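Local atomic coordinates of peptidase M3B, oligoendopeptidase F (Enterococcus faecium, PDB entry 2QR4), a protein that is an oligoendopeptidase F of peptidase family M3, probably a zinc-dependent metallopeptidase that cleaves short peptides at internal bonds. Residues Ala396-Thr401 against Ser510-Leu515; Val424-Leu429 against Asn571-Leu576. All coordinates share one frame; numbering follows the deposited sequence. Where two conformers were deposited one is given.

Contact 1: residues Ala396-Thr401 against Ser510-Leu515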
ATOM      1  N   ALA A 396      32.601   1.641  -0.082  1.00 52.45           N
ATOM      2  CA  ALA A 396      33.264   2.031   1.159  1.00 52.97           C
ATOM      3  C   ALA A 396      33.339   0.863   2.141  1.00 53.37           C
ATOM      4  O   ALA A 396      34.244   0.801   2.978  1.00 47.53           O
ATOM      5  CB  ALA A 396      32.554   3.220   1.795  1.00 51.96           C
ATOM      6  N   GLU A 397      32.382  -0.057   2.026  1.00 45.52           N
ATOM      7  CA  GLU A 397      32.333  -1.242   2.874  1.00 50.82           C
ATOM      8  C   GLU A 397      33.490  -2.186   2.573  1.00 51.86           C
ATOM      9  O   GLU A 397      33.946  -2.928   3.441  1.00 50.28           O
ATOM     10  CB  GLU A 397      31.010  -1.976   2.665  1.00 62.27           C
ATOM     11  CG  GLU A 397      30.590  -2.833   3.842  1.00 72.17           C
ATOM     12  CD  GLU A 397      30.366  -2.015   5.101  1.00 77.67           C
ATOM     13  OE1 GLU A 397      30.319  -0.769   5.007  1.00 79.12           O
ATOM     14  OE2 GLU A 397      30.235  -2.615   6.185  1.00 81.30           O
ATOM     15  N   ILE A 398      33.956  -2.156   1.332  1.00 53.83           N
ATOM     16  CA  ILE A 398      35.077  -2.977   0.902  1.00 51.96           C
ATOM     17  C   ILE A 398      36.352  -2.603   1.640  1.00 44.17           C
ATOM     18  O   ILE A 398      37.120  -3.482   2.031  1.00 49.41           O
ATOM     19  CB  ILE A 398      35.314  -2.854  -0.613  1.00 54.12           C
ATOM     20  CG1 ILE A 398      34.306  -3.708  -1.373  1.00 56.54           C
ATOM     21  CG2 ILE A 398      36.719  -3.291  -0.974  1.00 40.90           C
ATOM     22  CD1 ILE A 398      34.162  -3.312  -2.821  1.00 56.97           C
ATOM     23  N   ALA A 399      36.575  -1.307   1.838  1.00 44.00           N
ATOM     24  CA  ALA A 399      37.808  -0.835   2.476  1.00 54.29           C
ATOM     25  C   ALA A 399      37.856  -1.256   3.936  1.00 52.72           C
ATOM     26  O   ALA A 399      38.924  -1.342   4.533  1.00 60.17           O
ATOM     27  CB  ALA A 399      37.935   0.670   2.357  1.00 50.16           C
ATOM     28  N   SER A 400      36.681  -1.523   4.489  1.00 48.70           N
ATOM     29  CA  SER A 400      36.535  -1.946   5.864  1.00 55.78           C
ATOM     30  C   SER A 400      36.733  -3.446   5.990  1.00 44.97           C
ATOM     31  O   SER A 400      37.525  -3.912   6.811  1.00 49.06           O
ATOM     32  CB  SER A 400      35.140  -1.566   6.371  1.00 60.79           C
ATOM     33  OG  SER A 400      35.081  -0.179   6.657  1.00 71.39           O
ATOM     34  N   THR A 401      36.001  -4.195   5.175  1.00 40.10           N
ATOM     35  CA  THR A 401      36.067  -5.652   5.181  1.00 40.33           C
ATOM     36  C   THR A 401      37.466  -6.129   4.798  1.00 46.21           C
ATOM     37  O   THR A 401      37.960  -7.102   5.353  1.00 49.26           O
ATOM     38  CB  THR A 401      35.020  -6.238   4.226  1.00 47.23           C
ATOM     39  OG1 THR A 401      33.765  -5.599   4.471  1.00 59.24           O
ATOM     40  CG2 THR A 401      34.856  -7.752   4.409  1.00 34.04           C
ATOM     41  N   SER A 510      32.927 -10.724  -1.120  1.00 35.86           N
ATOM     42  CA  SER A 510      33.790 -11.511  -1.986  1.00 40.39           C
ATOM     43  C   SER A 510      34.888 -10.649  -2.591  1.00 45.48           C
ATOM     44  O   SER A 510      36.046 -11.063  -2.639  1.00 43.54           O
ATOM     45  CB  SER A 510      32.971 -12.203  -3.077  1.00 41.09           C
ATOM     46  OG  SER A 510      32.145 -13.196  -2.494  1.00 42.94           O
ATOM     47  N   ALA A 511      34.533  -9.442  -3.027  1.00 42.49           N
ATOM     48  CA  ALA A 511      35.536  -8.535  -3.576  1.00 45.08           C
ATOM     49  C   ALA A 511      36.562  -8.215  -2.503  1.00 45.56           C
ATOM     50  O   ALA A 511      37.775  -8.304  -2.738  1.00 41.49           O
ATOM     51  CB  ALA A 511      34.909  -7.265  -4.122  1.00 34.64           C
ATOM     52  N   ALA A 512      36.088  -7.872  -1.311  1.00 36.49           N
ATOM     53  CA  ALA A 512      37.026  -7.579  -0.251  1.00 40.57           C
ATOM     54  C   ALA A 512      37.983  -8.770  -0.085  1.00 49.22           C
ATOM     55  O   ALA A 512      39.202  -8.593   0.001  1.00 43.95           O
ATOM     56  CB  ALA A 512      36.308  -7.261   1.033  1.00 38.38           C
ATOM     57  N   SER A 513      37.433  -9.981  -0.073  1.00 44.26           N
ATOM     58  CA  SER A 513      38.259 -11.184   0.068  1.00 50.60           C
ATOM     59  C   SER A 513      39.331 -11.325  -1.015  1.00 41.23           C
ATOM     60  O   SER A 513      40.469 -11.670  -0.714  1.00 43.34           O
ATOM     61  CB  SER A 513      37.401 -12.446   0.126  1.00 45.87           C
ATOM     62  OG  SER A 513      38.233 -13.593   0.179  1.00 56.99           O
ATOM     63  N   ALA A 514      38.962 -11.049  -2.263  1.00 48.79           N
ATOM     64  CA  ALA A 514      39.904 -11.079  -3.392  1.00 48.24           C
ATOM     65  C   ALA A 514      40.985 -10.005  -3.282  1.00 55.57           C
ATOM     66  O   ALA A 514      42.135 -10.211  -3.687  1.00 68.13           O
ATOM     67  CB  ALA A 514      39.158 -10.916  -4.712  1.00 42.44           C
ATOM     68  N   LEU A 515      40.608  -8.850  -2.748  1.00 45.79           N
ATOM     69  CA  LEU A 515      41.549  -7.755  -2.580  1.00 40.95           C
ATOM     70  C   LEU A 515      42.555  -7.990  -1.446  1.00 41.56           C
ATOM     71  O   LEU A 515      43.718  -7.632  -1.572  1.00 43.06           O
ATOM     72  CB  LEU A 515      40.799  -6.436  -2.385  1.00 35.04           C
ATOM     73  CG  LEU A 515      40.199  -5.854  -3.661  1.00 37.10           C
ATOM     74  CD1 LEU A 515      39.373  -4.625  -3.339  1.00 33.80           C
ATOM     75  CD2 LEU A 515      41.324  -5.518  -4.677  1.00 28.82           C
TER
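Thr-401 meets Ala-512 in the tightest part of this contact. Thr-401 CB lies 3.6 Å from Ala-512 CB, and Thr-401 CG2 lies 3.7 Å from the same methyl. Ile-398 flanks this point, with CA atoms of Ile-398 and Ala-512 5.1 Å apart. The short alanine side chain lets the axes of the two segments approach to 8.6 Å, at a crossing angle of -49°. Next to it, Ile-398 CG2 touches Leu-515 CD1 at 3.8 Å, the two side chains crossing at about a right angle. Packing is looser toward Ala-511, whose CB is 4.2 Å from Ile-398 CD1. Tyr-533 also covers Ile-398, and Tyr-530 covers Leu-515. Of the touching residues, Thr-401 is the one that stays partly exposed. Its OG1 stands beside its own backbone N (chi1 -48°) and donates to Glu-397 O, which also accepts from Thr-401 N. The hydroxyl approaches from above the carbonyl plane. The methyl is thereby left to face Ala-512. Glu-397 touches His-369. Ser-400 touches His-373, and its OG is hydrogen-bonded to His-369 O. The two histidines are spaced as in the HExxH zinc motif of this family. A downstream glutamate completes such sites in relatives, and Glu-397 is placed consistently with that role. With no polar pair between the segments, the joint relies on close apolar contact, while the threonine hydroxyl is satisfied within its own helix.

Contact 2: residues Val424-Leu429 against Asn571-Leu576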
ATOM      1  N   VAL A 424      39.010 -17.173  16.160  1.00 36.02           N
ATOM      2  CA  VAL A 424      39.073 -16.364  14.947  1.00 36.63           C
ATOM      3  C   VAL A 424      38.659 -17.112  13.673  1.00 36.35           C
ATOM      4  O   VAL A 424      38.045 -16.537  12.774  1.00 43.07           O
ATOM      5  CB  VAL A 424      40.372 -15.513  14.834  1.00 40.77           C
ATOM      6  CG1 VAL A 424      41.325 -15.788  15.980  1.00 34.43           C
ATOM      7  CG2 VAL A 424      41.010 -15.624  13.467  1.00 29.40           C
ATOM      8  N   LEU A 425      38.928 -18.407  13.627  1.00 38.51           N
ATOM      9  CA  LEU A 425      38.450 -19.232  12.532  1.00 35.73           C
ATOM     10  C   LEU A 425      36.923 -19.166  12.454  1.00 39.50           C
ATOM     11  O   LEU A 425      36.344 -18.910  11.392  1.00 46.42           O
ATOM     12  CB  LEU A 425      38.902 -20.675  12.740  1.00 44.77           C
ATOM     13  CG  LEU A 425      40.055 -21.260  11.917  1.00 50.35           C
ATOM     14  CD1 LEU A 425      40.726 -20.265  10.990  1.00 43.68           C
ATOM     15  CD2 LEU A 425      41.067 -21.952  12.818  1.00 38.11           C
ATOM     16  N   ASN A 426      36.268 -19.379  13.588  1.00 35.50           N
ATOM     17  CA  ASN A 426      34.808 -19.390  13.618  1.00 41.01           C
ATOM     18  C   ASN A 426      34.170 -18.000  13.450  1.00 37.07           C
ATOM     19  O   ASN A 426      33.125 -17.862  12.827  1.00 48.05           O
ATOM     20  CB  ASN A 426      34.305 -20.079  14.883  1.00 37.55           C
ATOM     21  CG  ASN A 426      32.806 -20.147  14.938  1.00 45.90           C
ATOM     22  OD1 ASN A 426      32.177 -19.355  15.631  1.00 50.26           O
ATOM     23  ND2 ASN A 426      32.214 -21.082  14.195  1.00 40.34           N
ATOM     24  N   HIS A 427      34.813 -16.980  13.995  1.00 36.70           N
ATOM     25  CA  HIS A 427      34.392 -15.604  13.789  1.00 41.91           C
ATOM     26  C   HIS A 427      34.335 -15.295  12.287  1.00 44.52           C
ATOM     27  O   HIS A 427      33.365 -14.706  11.807  1.00 44.00           O
ATOM     28  CB  HIS A 427      35.357 -14.665  14.523  1.00 41.11           C
ATOM     29  CG  HIS A 427      35.189 -13.211  14.195  1.00 58.03           C
ATOM     30  ND1 HIS A 427      34.241 -12.412  14.802  1.00 54.30           N
ATOM     31  CD2 HIS A 427      35.881 -12.402  13.356  1.00 53.15           C
ATOM     32  CE1 HIS A 427      34.346 -11.178  14.341  1.00 48.68           C
ATOM     33  NE2 HIS A 427      35.336 -11.144  13.464  1.00 52.58           N
ATOM     34  N   TYR A 428      35.369 -15.708  11.551  1.00 43.61           N
ATOM     35  CA  TYR A 428      35.403 -15.531  10.095  1.00 40.31           C
ATOM     36  C   TYR A 428      34.304 -16.342   9.384  1.00 45.29           C
ATOM     37  O   TYR A 428      33.623 -15.828   8.492  1.00 40.13           O
ATOM     38  CB  TYR A 428      36.775 -15.909   9.504  1.00 36.39           C
ATOM     39  CG  TYR A 428      36.778 -15.881   7.983  1.00 39.34           C
ATOM     40  CD1 TYR A 428      36.902 -14.673   7.292  1.00 33.40           C
ATOM     41  CD2 TYR A 428      36.615 -17.058   7.234  1.00 37.27           C
ATOM     42  CE1 TYR A 428      36.880 -14.630   5.910  1.00 39.41           C
ATOM     43  CE2 TYR A 428      36.599 -17.027   5.833  1.00 31.59           C
ATOM     44  CZ  TYR A 428      36.724 -15.810   5.185  1.00 40.96           C
ATOM     45  OH  TYR A 428      36.708 -15.752   3.816  1.00 44.16           O
ATOM     46  N   LEU A 429      34.137 -17.609   9.763  1.00 37.45           N
ATOM     47  CA  LEU A 429      33.181 -18.460   9.045  1.00 41.57           C
ATOM     48  C   LEU A 429      31.790 -17.931   9.300  1.00 42.72           C
ATOM     49  O   LEU A 429      30.924 -17.973   8.429  1.00 45.10           O
ATOM     50  CB  LEU A 429      33.306 -19.932   9.455  1.00 39.84           C
ATOM     51  CG  LEU A 429      34.685 -20.566   9.212  1.00 39.31           C
ATOM     52  CD1 LEU A 429      34.853 -21.839  10.018  1.00 31.77           C
ATOM     53  CD2 LEU A 429      34.900 -20.826   7.736  1.00 31.65           C
ATOM     54  N   ASN A 571      37.892 -26.556   7.386  0.50 40.86           N
ATOM     55  CA  ASN A 571      38.691 -27.770   7.581  0.50 37.48           C
ATOM     56  C   ASN A 571      39.686 -27.650   8.744  0.50 36.16           C
ATOM     57  O   ASN A 571      39.860 -28.591   9.522  0.50 42.65           O
ATOM     58  CB  ASN A 571      39.419 -28.165   6.285  0.50 30.88           C
ATOM     59  CG  ASN A 571      38.509 -28.885   5.291  0.50 43.38           C
ATOM     60  OD1 ASN A 571      37.402 -29.314   5.643  0.50 37.48           O
ATOM     61  ND2 ASN A 571      38.985 -29.043   4.044  0.50 20.78           N
ATOM     62  N   GLU A 572      40.324 -26.490   8.872  1.00 30.62           N
ATOM     63  CA  GLU A 572      41.267 -26.253   9.971  1.00 40.19           C
ATOM     64  C   GLU A 572      40.553 -26.205  11.333  1.00 37.42           C
ATOM     65  O   GLU A 572      41.062 -26.715  12.327  1.00 46.41           O
ATOM     66  CB  GLU A 572      42.104 -24.980   9.739  1.00 36.32           C
ATOM     67  CG  GLU A 572      43.054 -24.638  10.904  1.00 34.65           C
ATOM     68  CD  GLU A 572      43.817 -23.326  10.715  1.00 40.43           C
ATOM     69  OE1 GLU A 572      43.566 -22.603   9.718  1.00 30.49           O
ATOM     70  OE2 GLU A 572      44.683 -23.021  11.569  1.00 40.25           O
ATOM     71  N   LEU A 573      39.369 -25.607  11.371  1.00 42.16           N
ATOM     72  CA  LEU A 573      38.579 -25.546  12.609  1.00 41.67           C
ATOM     73  C   LEU A 573      38.150 -26.943  13.087  1.00 43.68           C
ATOM     74  O   LEU A 573      38.253 -27.260  14.264  1.00 41.32           O
ATOM     75  CB  LEU A 573      37.342 -24.656  12.409  1.00 35.56           C
ATOM     76  CG  LEU A 573      36.433 -24.483  13.630  1.00 34.05           C
ATOM     77  CD1 LEU A 573      37.215 -23.975  14.871  1.00 34.45           C
ATOM     78  CD2 LEU A 573      35.262 -23.576  13.309  1.00 25.58           C
ATOM     79  N   GLU A 574      37.663 -27.767  12.166  1.00 39.54           N
ATOM     80  CA  GLU A 574      37.337 -29.150  12.483  1.00 42.74           C
ATOM     81  C   GLU A 574      38.528 -29.913  13.061  1.00 49.43           C
ATOM     82  O   GLU A 574      38.391 -30.603  14.070  1.00 49.81           O
ATOM     83  CB  GLU A 574      36.820 -29.874  11.246  1.00 33.11           C
ATOM     84  CG  GLU A 574      35.458 -29.418  10.802  1.00 50.92           C
ATOM     85  CD  GLU A 574      35.073 -30.005   9.475  1.00 54.11           C
ATOM     86  OE1 GLU A 574      35.836 -30.850   8.970  1.00 60.45           O
ATOM     87  OE2 GLU A 574      34.017 -29.621   8.933  1.00 60.31           O
ATOM     88  N   GLU A 575      39.690 -29.796  12.422  1.00 48.28           N
ATOM     89  CA  GLU A 575      40.874 -30.523  12.884  1.00 50.24           C
ATOM     90  C   GLU A 575      41.264 -30.026  14.264  1.00 48.19           C
ATOM     91  O   GLU A 575      41.706 -30.785  15.124  1.00 42.21           O
ATOM     92  CB  GLU A 575      42.048 -30.365  11.910  1.00 41.64           C
ATOM     93  CG  GLU A 575      41.841 -31.057  10.561  1.00 45.36           C
ATOM     94  CD  GLU A 575      42.823 -30.587   9.484  1.00 57.48           C
ATOM     95  OE1 GLU A 575      43.687 -29.717   9.764  1.00 58.92           O
ATOM     96  OE2 GLU A 575      42.726 -31.098   8.345  1.00 67.25           O
ATOM     97  N   LEU A 576      41.080 -28.735  14.476  1.00 47.22           N
ATOM     98  CA  LEU A 576      41.378 -28.150  15.754  1.00 47.45           C
ATOM     99  C   LEU A 576      40.437 -28.744  16.808  1.00 51.63           C
ATOM    100  O   LEU A 576      40.878 -29.186  17.865  1.00 57.24           O
ATOM    101  CB  LEU A 576      41.221 -26.641  15.645  1.00 54.22           C
ATOM    102  CG  LEU A 576      42.052 -25.762  16.561  1.00 61.78           C
ATOM    103  CD1 LEU A 576      42.239 -24.410  15.903  1.00 60.86           C
ATOM    104  CD2 LEU A 576      41.358 -25.629  17.917  1.00 70.90           C
TER
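Leu-573 reaches across to Leu-425 and Leu-429 in the apolar part of this contact. Its CG is anti to the backbone N (chi1 -179°), which sends the branch out to the opposite helix. Leu-573 CD2 lies 3.7 Å from Leu-429 CD1, and these two side chains run past each other in opposite directions. Leu-573 CD1 sits 4.3 Å from Leu-425 CB. Farther along helix 557-579, Leu-576 CD1 meets Leu-425 CD2 at 4.1 Å. A second kind of contact sets aliphatic carbon against polar groups. Leu-425 CD2 lies 3.7 Å from Glu-572 CD, with the extended glutamate chain crossing the leucine at about a right angle. The carboxylate has its own ion pair, a salt bridge from OE2 to Arg-421. Asn-426 lies against Leu-573 CD2 with both CB and the amide ND2, each 4.0 Å away. The segments share no hydrogen bond. Their axes come within 9.8 Å at 141°, so the helices run roughly antiparallel. Leu-573 also touches Ala-422, and its four neighbours Ala-422, Leu-425, Asn-426 and Leu-429 form the hole of a knobs-into-holes contact between two long helices of a largely helical M3 peptidase fold.

Following the chain, helix 394-414 comes first and gives residues 396-401 to contact 1. Helix 418-454 follows directly and gives 424-429 to contact 2. Helix 503-520 then returns to helix 394-414, and contact 1 closes a mostly helical loop of 108 residues. Helix 557-579 comes last, packs on helix 418-454, and closes a loop of 141 residues at contact 2. The segments alternate, so the two loops cross. The contact centres lie 21 Å apart. Helix 557-579 also touches Ser-510 and Ser-513, which links both contacts. Together they tie two consecutive helices to the C-terminal part of the chain.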